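Local atomic coordinates of NADPH-flavin oxidoreductase (Vibrio harveyi, PDB entry 1BKJ), a protein that catalyses the NADPH-dependent reduction of FMN to FMNH2, working as a homodimer that supplies reduced flavin to bacterial luciferase. Residues 117-121 and 122-126; 168-171 and 172-176. All blocks are in the same frame, centred on the assembly; numbering follows the deposited sequence.

Two local contacts of this reductase sit at opposite kinds of helix end. Following the chain, interaction 1 comes first: residues 117-126 carry the backbone from the C-terminal end of helix 98-121 into strand 125-129, an outermost strand of the antiparallel sheet within the chain. After strand 149-158, interaction 2 opens in the loop 168-171 and closes in the short helix 172-175, ahead of strand 176-178. The two contacts follow in series, neither nesting nor crossing, their centres 25 Å apart. Each touches the second subunit, and each has a side chain leading towards the FMN site.

Interaction 1 of 2, residues 117-121 and 122-126; sequences LAAES and MGLGG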
ATOM      1  N   LEU A 117       5.832  10.806  -2.064  1.00 13.06           N
ATOM      2  CA  LEU A 117       7.271  10.947  -2.308  1.00 13.72           C
ATOM      3  C   LEU A 117       7.585  12.000  -3.377  1.00 13.54           C
ATOM      4  O   LEU A 117       8.498  12.812  -3.201  1.00 13.54           O
ATOM      5  CB  LEU A 117       7.915   9.611  -2.668  1.00 14.40           C
ATOM      6  CG  LEU A 117       8.149   8.639  -1.516  1.00 15.53           C
ATOM      7  CD1 LEU A 117       8.744   7.370  -2.071  1.00 15.76           C
ATOM      8  CD2 LEU A 117       9.072   9.234  -0.458  1.00 15.91           C
ATOM      9  N   ALA A 118       6.783  12.033  -4.440  1.00 14.00           N
ATOM     10  CA  ALA A 118       6.939  13.028  -5.501  1.00 14.57           C
ATOM     11  C   ALA A 118       6.746  14.420  -4.880  1.00 14.72           C
ATOM     12  O   ALA A 118       7.592  15.293  -5.047  1.00 15.54           O
ATOM     13  CB  ALA A 118       5.919  12.808  -6.598  1.00 14.12           C
ATOM     14  N   ALA A 119       5.704  14.568  -4.059  1.00 14.31           N
ATOM     15  CA  ALA A 119       5.414  15.838  -3.384  1.00 14.56           C
ATOM     16  C   ALA A 119       6.547  16.278  -2.448  1.00 14.56           C
ATOM     17  O   ALA A 119       7.022  17.398  -2.554  1.00 14.86           O
ATOM     18  CB  ALA A 119       4.087  15.759  -2.626  1.00 13.99           C
ATOM     19  N   GLU A 120       7.030  15.361  -1.611  1.00 14.70           N
ATOM     20  CA  GLU A 120       8.120  15.629  -0.666  1.00 15.46           C
ATOM     21  C   GLU A 120       9.433  16.018  -1.358  1.00 15.81           C
ATOM     22  O   GLU A 120      10.143  16.895  -0.874  1.00 16.25           O
ATOM     23  CB  GLU A 120       8.328  14.432   0.272  1.00 14.59           C
ATOM     24  CG  GLU A 120       7.175  14.251   1.267  1.00 14.57           C
ATOM     25  CD  GLU A 120       7.268  12.998   2.139  1.00 15.21           C
ATOM     26  OE1 GLU A 120       7.964  12.014   1.779  1.00 15.81           O
ATOM     27  OE2 GLU A 120       6.605  12.986   3.192  1.00 15.35           O
ATOM     28  N   SER A 121       9.691  15.437  -2.531  1.00 15.75           N
ATOM     29  CA  SER A 121      10.897  15.735  -3.301  1.00 16.65           C
ATOM     30  C   SER A 121      10.904  17.151  -3.874  1.00 17.43           C
ATOM     31  O   SER A 121      11.969  17.675  -4.209  1.00 17.90           O
ATOM     32  CB  SER A 121      11.069  14.731  -4.427  1.00 15.88           C
ATOM     33  OG  SER A 121      10.191  14.969  -5.510  1.00 16.00           O
ATOM     34  N   MET A 122       9.708  17.744  -3.970  1.00 18.25           N
ATOM     35  CA  MET A 122       9.494  19.107  -4.475  1.00 19.07           C
ATOM     36  C   MET A 122       9.458  20.119  -3.335  1.00 18.97           C
ATOM     37  O   MET A 122       9.213  21.302  -3.555  1.00 20.14           O
ATOM     38  CB  MET A 122       8.177  19.189  -5.251  1.00 20.36           C
ATOM     39  CG  MET A 122       8.125  18.327  -6.499  1.00 23.54           C
ATOM     40  SD  MET A 122       6.471  18.257  -7.254  1.00 28.60           S
ATOM     41  CE  MET A 122       6.941  18.554  -8.919  1.00 27.79           C
ATOM     42  N   GLY A 123       9.653  19.645  -2.111  1.00 18.67           N
ATOM     43  CA  GLY A 123       9.638  20.533  -0.961  1.00 17.64           C
ATOM     44  C   GLY A 123       8.278  20.685  -0.315  1.00 16.82           C
ATOM     45  O   GLY A 123       8.120  21.497   0.590  1.00 16.59           O
ATOM     46  N   LEU A 124       7.297  19.926  -0.796  1.00 16.26           N
ATOM     47  CA  LEU A 124       5.946  19.959  -0.236  1.00 16.03           C
ATOM     48  C   LEU A 124       5.871  19.010   0.961  1.00 15.96           C
ATOM     49  O   LEU A 124       6.775  18.194   1.186  1.00 16.23           O
ATOM     50  CB  LEU A 124       4.907  19.547  -1.287  1.00 16.27           C
ATOM     51  CG  LEU A 124       4.769  20.403  -2.554  1.00 16.75           C
ATOM     52  CD1 LEU A 124       3.932  19.712  -3.602  1.00 15.95           C
ATOM     53  CD2 LEU A 124       4.155  21.709  -2.211  1.00 16.88           C
ATOM     54  N   GLY A 125       4.827  19.172   1.756  1.00 15.33           N
ATOM     55  CA  GLY A 125       4.628  18.326   2.914  1.00 14.80           C
ATOM     56  C   GLY A 125       3.310  17.605   2.765  1.00 14.06           C
ATOM     57  O   GLY A 125       2.479  17.995   1.949  1.00 13.58           O
ATOM     58  N   GLY A 126       3.112  16.574   3.579  1.00 14.07           N
ATOM     59  CA  GLY A 126       1.878  15.816   3.523  1.00 13.52           C
ATOM     60  C   GLY A 126       1.616  14.877   4.682  1.00 13.38           C
ATOM     61  O   GLY A 126       2.489  14.653   5.520  1.00 12.02           O
TER
HETATM   62  O   HOH W   1       5.663  15.311   4.415  1.00 14.42           O
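A Schellman motif closes helix 98-121, and its main acceptor is the carbonyl of Ala119. That oxygen, Ala119 O, receives Leu124 N at 3.1 Å and also Met122 N, the two N-H groups arriving from opposite faces of the carbonyl plane. Gly123 N adds a bond to Glu120 O at 3.1 Å, so carbonyls of the last turn are satisfied by the chain that leaves it. Gly123 turns the backbone with a positive phi of 91°, as the C' residue of a Schellman motif commonly does. Past the turn, Leu124 O lies 3.4 Å from Glu120 CA in a nearly straight CA-H...O contact.

Side chains close over this frame. The backbone lays Leu124 CB against Ala119 O, and with CG beside its own N (chi1 -62°), CD1 comes to 4.1 Å from Ala119 CB; the side chain also packs on Ile30 of helix 24-35. Met122 passes Ala118 O with its CG at 3.4 Å and then leads away, towards Gln26 and Thr29 of the same helix 24-35. The Ala118 oxygen is also taken by a side chain of its own helix: Ser121 OG donates to Ala118 O at 2.7 Å, folded back between its own N and carbonyl carbon (chi1 76°).

Glu120 is extended beyond CG. Its OE2 accepts from a water 2.8 Å away, and that water in turn accepts from Gly126 N, linking the helix to the first residues of the strand. The same OE2 is hydrogen-bonded to His11 ND1, the carboxylate's strongest partner, and His11 itself bonds FMN through NE2, which makes Glu120 a second-shell residue of the flavin site. A glycine-centred Schellman turn thus passes the chain from the long helix to strand 125-129 of the nitroreductase fold.

Interaction 2 of 2, residues 168-171 and 172-176; sequences PRLP and AHVVV. With FMN (flavin mononucleotide), chain D.
The pyrrolidine ring of Pro171 is the bump around which this helix start is shaped, lodged in a hollow between the His173 imidazole and Val174. Its CG lies 4.2 Å from the centroid of the His173 ring, an off-centre CH-pi contact 29° from the ring normal, while the same carbon meets Val174 CG2 at 3.8 Å. His173 reaches back to the proline, the two side chains meeting at a slant, because its CG sits between its own N and carbonyl carbon (chi1 68°); NE2 is then held by Asp188 of helix 186-199.

A second fit lies beside the first. Leu170 offers its CB to Val175 CG2 at 3.9 Å, whereas its CD2 makes a looser approach to Val174 CG1. Val174 therefore takes the proline on one methyl and the leucine on the other. Under these side chains the backbone is joined by Pro171 O, which accepts Val174 N at 3.0 Å and, weakly, Val175 N.

At the other end of the loop Arg169 turns away from the helix, its chain bent at chi2 (74°), to grip the flavin phosphate. NH1 and NH2 each donate to FMN O1P at 2.8 Å, with the phosphorus at the edge of the guanidinium and in its plane. NH1 also reaches Lys167 O, and NH2 reaches Ala37 O of the second subunit, bonds that help fix the group's rotation. Pro171, two residues after Arg169, takes the N-cap position of helix 172-175, and so a proline-capped helix start follows directly on the arginine that holds the FMN phosphate.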
ATOM      1  N   PRO A 168      11.384   7.981  15.384  1.00 22.05           N
ATOM      2  CA  PRO A 168      12.083   6.682  15.288  1.00 21.52           C
ATOM      3  C   PRO A 168      11.117   5.499  15.167  1.00 20.85           C
ATOM      4  O   PRO A 168       9.981   5.570  15.633  1.00 20.88           O
ATOM      5  CB  PRO A 168      12.901   6.638  16.596  1.00 22.21           C
ATOM      6  CG  PRO A 168      12.102   7.497  17.546  1.00 22.22           C
ATOM      7  CD  PRO A 168      11.645   8.638  16.685  1.00 22.22           C
ATOM      8  N   ARG A 169      11.535   4.467  14.442  1.00 20.40           N
ATOM      9  CA  ARG A 169      10.719   3.263  14.248  1.00 20.35           C
ATOM     10  C   ARG A 169      11.368   2.115  14.970  1.00 20.27           C
ATOM     11  O   ARG A 169      12.496   2.250  15.458  1.00 20.46           O
ATOM     12  CB  ARG A 169      10.646   2.879  12.760  1.00 20.62           C
ATOM     13  CG  ARG A 169       9.437   3.396  12.007  1.00 21.24           C
ATOM     14  CD  ARG A 169       9.537   4.867  11.726  1.00 20.14           C
ATOM     15  NE  ARG A 169       8.571   5.297  10.721  1.00 20.15           N
ATOM     16  CZ  ARG A 169       8.028   6.509  10.671  1.00 19.39           C
ATOM     17  NH1 ARG A 169       8.341   7.426  11.569  1.00 19.83           N
ATOM     18  NH2 ARG A 169       7.170   6.810   9.716  1.00 19.00           N
ATOM     19  N   LEU A 170      10.658   0.984  15.036  1.00 19.57           N
ATOM     20  CA  LEU A 170      11.181  -0.240  15.648  1.00 19.62           C
ATOM     21  C   LEU A 170      12.469  -0.591  14.882  1.00 19.67           C
ATOM     22  O   LEU A 170      12.591  -0.234  13.701  1.00 19.53           O
ATOM     23  CB  LEU A 170      10.174  -1.386  15.505  1.00 19.19           C
ATOM     24  CG  LEU A 170       9.011  -1.473  16.489  1.00 18.97           C
ATOM     25  CD1 LEU A 170       7.963  -2.409  15.924  1.00 19.19           C
ATOM     26  CD2 LEU A 170       9.484  -1.943  17.849  1.00 17.77           C
ATOM     27  N   PRO A 171      13.487  -1.159  15.566  1.00 19.75           N
ATOM     28  CA  PRO A 171      14.714  -1.493  14.829  1.00 20.12           C
ATOM     29  C   PRO A 171      14.533  -2.625  13.814  1.00 20.66           C
ATOM     30  O   PRO A 171      13.594  -3.427  13.929  1.00 20.30           O
ATOM     31  CB  PRO A 171      15.705  -1.825  15.937  1.00 19.87           C
ATOM     32  CG  PRO A 171      14.847  -2.207  17.093  1.00 20.64           C
ATOM     33  CD  PRO A 171      13.693  -1.286  17.019  1.00 19.61           C
ATOM     34  N   ALA A 172      15.386  -2.622  12.785  1.00 20.92           N
ATOM     35  CA  ALA A 172      15.364  -3.604  11.708  1.00 21.22           C
ATOM     36  C   ALA A 172      15.435  -5.050  12.175  1.00 21.93           C
ATOM     37  O   ALA A 172      14.809  -5.901  11.568  1.00 22.40           O
ATOM     38  CB  ALA A 172      16.471  -3.319  10.713  1.00 21.50           C
ATOM     39  N   HIS A 173      16.137  -5.321  13.278  1.00 22.28           N
ATOM     40  CA  HIS A 173      16.231  -6.696  13.782  1.00 23.06           C
ATOM     41  C   HIS A 173      14.919  -7.248  14.398  1.00 23.02           C
ATOM     42  O   HIS A 173      14.817  -8.451  14.662  1.00 24.12           O
ATOM     43  CB  HIS A 173      17.450  -6.875  14.714  1.00 24.33           C
ATOM     44  CG  HIS A 173      17.349  -6.150  16.021  1.00 25.62           C
ATOM     45  ND1 HIS A 173      17.983  -4.947  16.252  1.00 26.57           N
ATOM     46  CD2 HIS A 173      16.713  -6.468  17.176  1.00 25.86           C
ATOM     47  CE1 HIS A 173      17.741  -4.557  17.492  1.00 26.77           C
ATOM     48  NE2 HIS A 173      16.972  -5.461  18.070  1.00 26.48           N
ATOM     49  N   VAL A 174      13.951  -6.354  14.653  1.00 22.57           N
ATOM     50  CA  VAL A 174      12.623  -6.712  15.181  1.00 21.67           C
ATOM     51  C   VAL A 174      11.665  -6.970  13.998  1.00 22.03           C
ATOM     52  O   VAL A 174      11.014  -8.022  13.940  1.00 22.78           O
ATOM     53  CB  VAL A 174      12.040  -5.578  16.104  1.00 21.03           C
ATOM     54  CG1 VAL A 174      10.584  -5.834  16.503  1.00 19.71           C
ATOM     55  CG2 VAL A 174      12.865  -5.454  17.356  1.00 20.83           C
ATOM     56  N   VAL A 175      11.622  -6.024  13.053  1.00 21.92           N
ATOM     57  CA  VAL A 175      10.743  -6.075  11.871  1.00 21.53           C
ATOM     58  C   VAL A 175      11.169  -7.099  10.807  1.00 21.48           C
ATOM     59  O   VAL A 175      10.301  -7.739  10.201  1.00 21.21           O
ATOM     60  CB  VAL A 175      10.557  -4.634  11.260  1.00 21.43           C
ATOM     61  CG1 VAL A 175       9.654  -4.642  10.010  1.00 21.12           C
ATOM     62  CG2 VAL A 175       9.952  -3.701  12.313  1.00 20.77           C
ATOM     63  N   VAL A 176      12.483  -7.258  10.601  1.00 20.84           N
ATOM     64  CA  VAL A 176      13.032  -8.205   9.618  1.00 20.51           C
ATOM     65  C   VAL A 176      13.418  -9.552  10.250  1.00 20.78           C
ATOM     66  O   VAL A 176      14.161  -9.622  11.234  1.00 20.61           O
ATOM     67  CB  VAL A 176      14.237  -7.601   8.819  1.00 20.20           C
ATOM     68  CG1 VAL A 176      14.724  -8.549   7.712  1.00 20.26           C
ATOM     69  CG2 VAL A 176      13.843  -6.276   8.213  1.00 20.46           C
TER
HETATM   70  N1  FMN D 241      -2.047  11.147  10.714  1.00 12.32           N
HETATM   71  C2  FMN D 241      -2.996  12.055  11.121  1.00 12.77           C
HETATM   72  O2  FMN D 241      -2.782  13.026  11.801  1.00 13.92           O
HETATM   73  N3  FMN D 241      -4.281  11.696  10.736  1.00 13.10           N
HETATM   74  C4  FMN D 241      -4.702  10.447  10.193  1.00 12.97           C
HETATM   75  O4  FMN D 241      -5.897  10.266  10.040  1.00 14.65           O
HETATM   76  C4A FMN D 241      -3.634   9.535   9.902  1.00 12.67           C
HETATM   77  N5  FMN D 241      -3.978   8.431   9.131  1.00 12.23           N
HETATM   78  C5A FMN D 241      -2.980   7.632   8.552  1.00 11.50           C
HETATM   79  C6  FMN D 241      -3.383   6.638   7.680  1.00 11.86           C
HETATM   80  C7  FMN D 241      -2.434   5.854   7.026  1.00 11.58           C
HETATM   81  C7M FMN D 241      -2.950   4.903   5.905  1.00 11.89           C
HETATM   82  C8  FMN D 241      -1.050   6.052   7.297  1.00 11.79           C
HETATM   83  C8M FMN D 241       0.030   5.177   6.750  1.00 10.46           C
HETATM   84  C9  FMN D 241      -0.641   7.036   8.159  1.00 11.32           C
HETATM   85  C9A FMN D 241      -1.605   7.869   8.808  1.00 11.70           C
HETATM   86  N10 FMN D 241      -1.256   8.983   9.656  1.00 12.66           N
HETATM   87  C10 FMN D 241      -2.255   9.874  10.126  1.00 12.23           C
HETATM   88  C1' FMN D 241       0.036   9.395   9.795  1.00 12.59           C
HETATM   89  C2' FMN D 241       0.771   8.994  11.053  1.00 13.09           C
HETATM   90  O2' FMN D 241       0.162   8.957  12.273  1.00 13.30           O
HETATM   91  C3' FMN D 241       2.213   8.723  10.941  1.00 14.23           C
HETATM   92  O3' FMN D 241       2.660   8.193   9.719  1.00 14.76           O
HETATM   93  C4' FMN D 241       3.069   8.349  12.121  1.00 14.16           C
HETATM   94  O4' FMN D 241       2.592   8.561  13.428  1.00 17.45           O
HETATM   95  C5' FMN D 241       4.501   8.158  11.966  1.00 14.17           C
HETATM   96  O5' FMN D 241       4.980   9.535  11.894  1.00 14.48           O
HETATM   97  P   FMN D 241       5.651  10.218  10.576  1.00 14.02           P
HETATM   98  O1P FMN D 241       6.912   9.515  10.429  1.00 14.95           O
HETATM   99  O2P FMN D 241       5.705  11.654  10.942  1.00 14.16           O
HETATM  100  O3P FMN D 241       4.824   9.899   9.389  1.00 15.05           O